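Local coordinates for ancylostoma secreted protein 1 (Necator americanus, PDB 3NT8), which is a secreted hookworm protein of two CAP domains, probably associated with the transition of infective larvae to parasitism, at residues N68-S73 with K205-E210; M104-S109 with E120-G125. All coordinates share one frame; numbering follows the deposited sequence.

How the interactions relate
From the N terminus, the first segment met is 68-73, after helix 34-52 and strand 66-67 and leading into strand 73-74 of the first CAP sheet. The chain then makes strand 100-107, at the other outer edge of that sheet, and only ten residues separate 104-109 from 120-125 on helix 119-127, so interaction 2 closes a short loop. Interaction 1 closes a far longer one when 205-210, part of a cysteine-rich segment that probably joins the two CAP domains, returns to 68-73. Interaction 2 is nested inside interaction 1. The two do not touch: their centres lie about 30 Å apart. One joins sheet to helix, the other ties the first CAP domain to that cysteine-rich segment.

Interaction 1. Residues N68-S73 with K205-E210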
loop_
_atom_site.group_PDB
_atom_site.type_symbol
_atom_site.label_atom_id
_atom_site.label_comp_id
_atom_site.label_asym_id
_atom_site.label_seq_id
_atom_site.Cartn_x
_atom_site.Cartn_y
_atom_site.Cartn_z
ATOM N N ASN A 68 12.067 -4.754 7.193
ATOM C CA ASN A 68 11.346 -3.455 7.069
ATOM C C ASN A 68 10.168 -3.292 8.075
ATOM O O ASN A 68 9.147 -2.710 7.772
ATOM C CB ASN A 68 10.829 -3.276 5.617
ATOM C CG ASN A 68 11.937 -3.325 4.575
ATOM O OD1 ASN A 68 13.073 -2.935 4.838
ATOM N ND2 ASN A 68 11.598 -3.741 3.379
ATOM N N MET A 69 10.278 -3.849 9.277
ATOM C CA MET A 69 9.237 -3.625 10.285
ATOM C C MET A 69 9.542 -2.358 11.010
ATOM O O MET A 69 10.536 -2.286 11.751
ATOM C CB MET A 69 9.154 -4.772 11.277
ATOM C CG MET A 69 8.108 -4.574 12.371
ATOM S SD MET A 69 6.386 -4.601 11.816
ATOM C CE MET A 69 6.088 -6.295 11.308
ATOM N N TYR A 70 8.726 -1.333 10.764
ATOM C CA TYR A 70 8.905 0.005 11.383
ATOM C C TYR A 70 8.351 0.164 12.819
ATOM O O TYR A 70 7.277 -0.364 13.188
ATOM C CB TYR A 70 8.420 1.149 10.455
ATOM C CG TYR A 70 9.397 1.457 9.349
ATOM C CD1 TYR A 70 10.188 2.613 9.407
ATOM C CD2 TYR A 70 9.637 0.542 8.331
ATOM C CE1 TYR A 70 11.127 2.880 8.476
ATOM C CE2 TYR A 70 10.578 0.816 7.340
ATOM C CZ TYR A 70 11.300 1.965 7.406
ATOM O OH TYR A 70 12.233 2.184 6.404
ATOM N N LYS A 71 9.139 0.855 13.618
ATOM C CA LYS A 71 8.764 1.243 14.973
ATOM C C LYS A 71 7.787 2.371 14.780
ATOM O O LYS A 71 8.028 3.233 13.944
ATOM C CB LYS A 71 9.977 1.760 15.710
ATOM C CG LYS A 71 9.742 2.038 17.174
ATOM C CD LYS A 71 11.061 2.408 17.881
ATOM C CE LYS A 71 10.776 2.589 19.440
ATOM N NZ LYS A 71 11.909 3.205 20.189
ATOM N N LEU A 72 6.702 2.357 15.533
ATOM C CA LEU A 72 5.748 3.468 15.559
ATOM C C LEU A 72 6.232 4.611 16.416
ATOM O O LEU A 72 6.845 4.394 17.464
ATOM C CB LEU A 72 4.355 2.951 16.075
ATOM C CG LEU A 72 3.752 1.748 15.301
ATOM C CD1 LEU A 72 2.321 1.278 15.757
ATOM C CD2 LEU A 72 3.686 2.118 13.830
ATOM N N SER A 73 5.963 5.833 15.977
ATOM C CA SER A 73 6.099 7.026 16.811
ATOM C C SER A 73 4.734 7.560 17.116
ATOM O O SER A 73 3.799 7.450 16.295
ATOM C CB SER A 73 6.851 8.094 16.046
ATOM O OG SER A 73 8.101 7.555 15.701
ATOM N N LYS A 205 13.920 5.874 2.718
ATOM C CA LYS A 205 15.342 6.202 2.604
ATOM C C LYS A 205 15.797 6.849 3.882
ATOM O O LYS A 205 15.044 7.618 4.506
ATOM C CB LYS A 205 15.615 7.189 1.443
ATOM C CG LYS A 205 15.272 6.686 0.045
ATOM C CD LYS A 205 16.363 5.828 -0.588
ATOM C CE LYS A 205 15.821 5.178 -1.899
ATOM N NZ LYS A 205 16.531 3.914 -2.334
ATOM N N ASN A 206 17.047 6.568 4.248
ATOM C CA ASN A 206 17.669 7.141 5.423
ATOM C C ASN A 206 16.955 6.794 6.710
ATOM O O ASN A 206 16.908 7.565 7.633
ATOM C CB ASN A 206 17.957 8.637 5.218
ATOM C CG ASN A 206 18.977 8.864 4.046
ATOM O OD1 ASN A 206 19.907 8.045 3.819
ATOM N ND2 ASN A 206 18.794 9.948 3.314
ATOM N N SER A 207 16.450 5.572 6.753
ATOM C CA SER A 207 15.962 5.003 7.990
ATOM C C SER A 207 17.090 4.535 8.924
ATOM O O SER A 207 18.215 4.278 8.492
ATOM C CB SER A 207 14.983 3.875 7.673
ATOM O OG SER A 207 14.009 4.361 6.754
ATOM N N GLY A 208 16.764 4.472 10.212
ATOM C CA GLY A 208 17.626 3.958 11.255
ATOM C C GLY A 208 17.159 2.541 11.593
ATOM O O GLY A 208 16.180 2.061 11.033
ATOM N N CYS A 209 17.874 1.885 12.493
ATOM C CA CYS A 209 17.520 0.541 12.940
ATOM C C CYS A 209 17.764 0.358 14.418
ATOM O O CYS A 209 18.910 0.494 14.880
ATOM C CB CYS A 209 18.277 -0.539 12.163
ATOM S SG CYS A 209 17.842 -2.191 12.773
ATOM N N GLU A 210 16.699 0.073 15.167
ATOM C CA GLU A 210 16.774 -0.118 16.617
ATOM C C GLU A 210 16.334 -1.519 16.964
ATOM O O GLU A 210 15.134 -1.799 17.017
ATOM C CB GLU A 210 15.862 0.856 17.335
ATOM C CG GLU A 210 16.487 2.191 17.567
ATOM C CD GLU A 210 15.563 3.136 18.261
ATOM O OE1 GLU A 210 14.709 2.644 19.059
ATOM O OE2 GLU A 210 15.716 4.359 18.012
#
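Y70 and K71 of the first CAP domain reach across to S207 and E210, which belong to the disulfide-bonded segment around 195-214 that probably joins the two CAP domains; its small hairpin pairs strand 208-210 with 213-215. K71 is the side chain to follow. CG lies anti to the backbone N (chi1 -173°), and from CB the chain runs out nearly straight, touching L213 of the hairpin. CD is the first atom to meet E210, 3.8 Å from E210 OE1, and CE passes the same oxygen at a similar distance. NZ ends the run in a salt bridge, 3.1 Å from E210 OE1, arriving on the syn side and 18° out of the carboxylate plane. With E210 exposed and K71 partly so, this bridge lies near the surface.

Y70, its neighbour, is buried and works differently. Its ring points its phenolic edge at the cysteine-rich segment, with S207 OG close to the ring plane, and Y204 packs against it edge-to-face. The hydroxyl is held by more than one group, since Y204 N also bonds to Y70 OH, while S207 OG has a further partner in Y204 O. The C195-C209 disulfide ties down the strand between S207 and E210. Across the segments, the phenol donates from Y70 OH to S207 OG over 2.8 Å.

Interaction 2. Residues M104-S109 with E120-G125; sequences MSWSSS and EPTLSG
W106 and M104, two residues apart on strand 100-107, both aim their side chains at helix 119-127, and T122 receives them both. This is sheet-against-helix packing at one outer strand of the first CAP domain's α-β-α sandwich.

The polar part of the contact is one hydrogen bond. W106 NE1 donates to T122 OG1 over 3.1 Å, with an N-H...O angle of 151°, and the oxygen lies near the indole plane. The threonine thus meets the ring at its pyrrole edge. T122 OG1 also bonds to K118 O, one turn back along the chain. That second bond helps fix the rotation of the threonine side chain and keeps its oxygen turned to the indole.

The apolar part uses the other branch of T122. CG2, anti to the backbone N, lies 3.6 Å from M104 CB and a little farther from M104 CG, as the two side chains run side by side, pointing opposite ways. M104 then bends at chi2 (69°), which brings its CE over one face of the W106 ring, 3.6 Å above the plane and offset toward the rim. P121 adds a looser touch, its carbonyl carbon 4.4 Å from W106 CZ2 at the edge of the benzene ring. The indole also makes a cation-pi contact with K118.

Within the helix, E120 O accepts from both S124 N and S124 OG, one from each side of the carbonyl plane.

The axis of helical segment 120-125 passes 9.9 Å from that of strand 104-107, at 135° between their N-to-C directions. Strand 170-177 lies next in the sheet, where L171 touches W106 and V173 touches T122, while L123 and S124 turn to helix 34-52 and pack on F40, F43 and H44.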
loop_
_atom_site.group_PDB
_atom_site.type_symbol
_atom_site.label_atom_id
_atom_site.label_comp_id
_atom_site.label_asym_id
_atom_site.label_seq_id
_atom_site.Cartn_x
_atom_site.Cartn_y
_atom_site.Cartn_z
ATOM N N MET A 104 -12.905 -0.538 20.129
ATOM C CA MET A 104 -13.381 -1.501 21.122
ATOM C C MET A 104 -14.302 -0.782 22.082
ATOM O O MET A 104 -14.016 0.329 22.527
ATOM C CB MET A 104 -12.231 -2.112 21.917
ATOM C CG MET A 104 -12.626 -3.074 22.932
ATOM S SD MET A 104 -13.247 -4.518 22.141
ATOM C CE MET A 104 -13.446 -5.484 23.657
ATOM N N SER A 105 -15.385 -1.456 22.424
ATOM C CA SER A 105 -16.355 -0.889 23.340
ATOM C C SER A 105 -16.527 -1.783 24.571
ATOM O O SER A 105 -16.686 -3.000 24.452
ATOM C CB SER A 105 -17.684 -0.634 22.619
ATOM O OG SER A 105 -18.639 -0.080 23.527
ATOM N N TRP A 106 -16.466 -1.179 25.760
ATOM C CA TRP A 106 -16.749 -1.901 27.002
ATOM C C TRP A 106 -17.994 -1.389 27.708
ATOM O O TRP A 106 -18.299 -0.185 27.680
ATOM C CB TRP A 106 -15.568 -1.786 27.969
ATOM C CG TRP A 106 -14.294 -2.255 27.411
ATOM C CD1 TRP A 106 -13.355 -1.506 26.753
ATOM C CD2 TRP A 106 -13.786 -3.576 27.470
ATOM N NE1 TRP A 106 -12.298 -2.300 26.376
ATOM C CE2 TRP A 106 -12.532 -3.573 26.812
ATOM C CE3 TRP A 106 -14.263 -4.772 28.018
ATOM C CZ2 TRP A 106 -11.750 -4.715 26.687
ATOM C CZ3 TRP A 106 -13.489 -5.915 27.896
ATOM C CH2 TRP A 106 -12.241 -5.880 27.228
ATOM N N SER A 107 -18.723 -2.299 28.355
ATOM C CA SER A 107 -19.838 -1.884 29.186
ATOM C C SER A 107 -19.710 -2.463 30.564
ATOM O O SER A 107 -19.296 -3.612 30.754
ATOM C CB SER A 107 -21.201 -2.235 28.584
ATOM O OG SER A 107 -21.428 -1.523 27.386
ATOM N N SER A 108 -20.042 -1.641 31.545
ATOM C CA SER A 108 -20.097 -2.119 32.919
ATOM C C SER A 108 -21.002 -1.201 33.696
ATOM O O SER A 108 -20.925 0.016 33.528
ATOM C CB SER A 108 -18.707 -2.165 33.536
ATOM O OG SER A 108 -18.767 -2.460 34.926
ATOM N N SER A 109 -21.835 -1.798 34.546
ATOM C CA SER A 109 -22.851 -1.109 35.342
ATOM C C SER A 109 -22.230 -0.312 36.464
ATOM O O SER A 109 -22.881 0.583 37.046
ATOM C CB SER A 109 -23.841 -2.111 35.933
ATOM O OG SER A 109 -23.162 -3.070 36.740
ATOM N N GLU A 120 -4.663 -2.624 28.241
ATOM C CA GLU A 120 -3.962 -3.830 27.926
ATOM C C GLU A 120 -4.872 -4.913 27.363
ATOM O O GLU A 120 -4.541 -5.536 26.368
ATOM C CB GLU A 120 -3.144 -4.324 29.139
ATOM C CG GLU A 120 -2.057 -5.428 28.784
ATOM C CD GLU A 120 -2.604 -6.846 28.509
ATOM O OE1 GLU A 120 -3.711 -7.260 29.022
ATOM O OE2 GLU A 120 -1.884 -7.578 27.778
ATOM N N PRO A 121 -6.024 -5.136 28.011
ATOM C CA PRO A 121 -6.894 -6.147 27.471
ATOM C C PRO A 121 -7.532 -5.712 26.150
ATOM O O PRO A 121 -7.924 -6.577 25.385
ATOM C CB PRO A 121 -7.938 -6.369 28.605
ATOM C CG PRO A 121 -7.993 -5.028 29.278
ATOM C CD PRO A 121 -6.495 -4.659 29.332
ATOM N N THR A 122 -7.666 -4.397 25.895
ATOM C CA THR A 122 -8.118 -3.937 24.562
ATOM C C THR A 122 -7.111 -4.297 23.455
ATOM O O THR A 122 -7.461 -4.872 22.413
ATOM C CB THR A 122 -8.360 -2.426 24.493
ATOM O OG1 THR A 122 -9.376 -2.116 25.431
ATOM C CG2 THR A 122 -8.853 -2.002 23.098
ATOM N N LEU A 123 -5.859 -3.932 23.701
ATOM C CA LEU A 123 -4.824 -4.105 22.723
ATOM C C LEU A 123 -4.522 -5.634 22.528
ATOM O O LEU A 123 -4.298 -6.103 21.388
ATOM C CB LEU A 123 -3.597 -3.251 23.057
ATOM C CG LEU A 123 -3.560 -1.861 22.362
ATOM C CD1 LEU A 123 -4.718 -1.031 22.840
ATOM C CD2 LEU A 123 -2.334 -1.140 22.709
ATOM N N SER A 124 -4.564 -6.395 23.605
ATOM C CA SER A 124 -4.302 -7.806 23.492
ATOM C C SER A 124 -5.408 -8.587 22.826
ATOM O O SER A 124 -5.155 -9.623 22.153
ATOM C CB SER A 124 -3.833 -8.413 24.842
ATOM O OG SER A 124 -4.832 -8.478 25.834
ATOM N N GLY A 125 -6.629 -8.091 22.980
ATOM C CA GLY A 125 -7.815 -8.554 22.238
ATOM C C GLY A 125 -7.711 -8.274 20.717
ATOM O O GLY A 125 -8.041 -9.150 19.891
#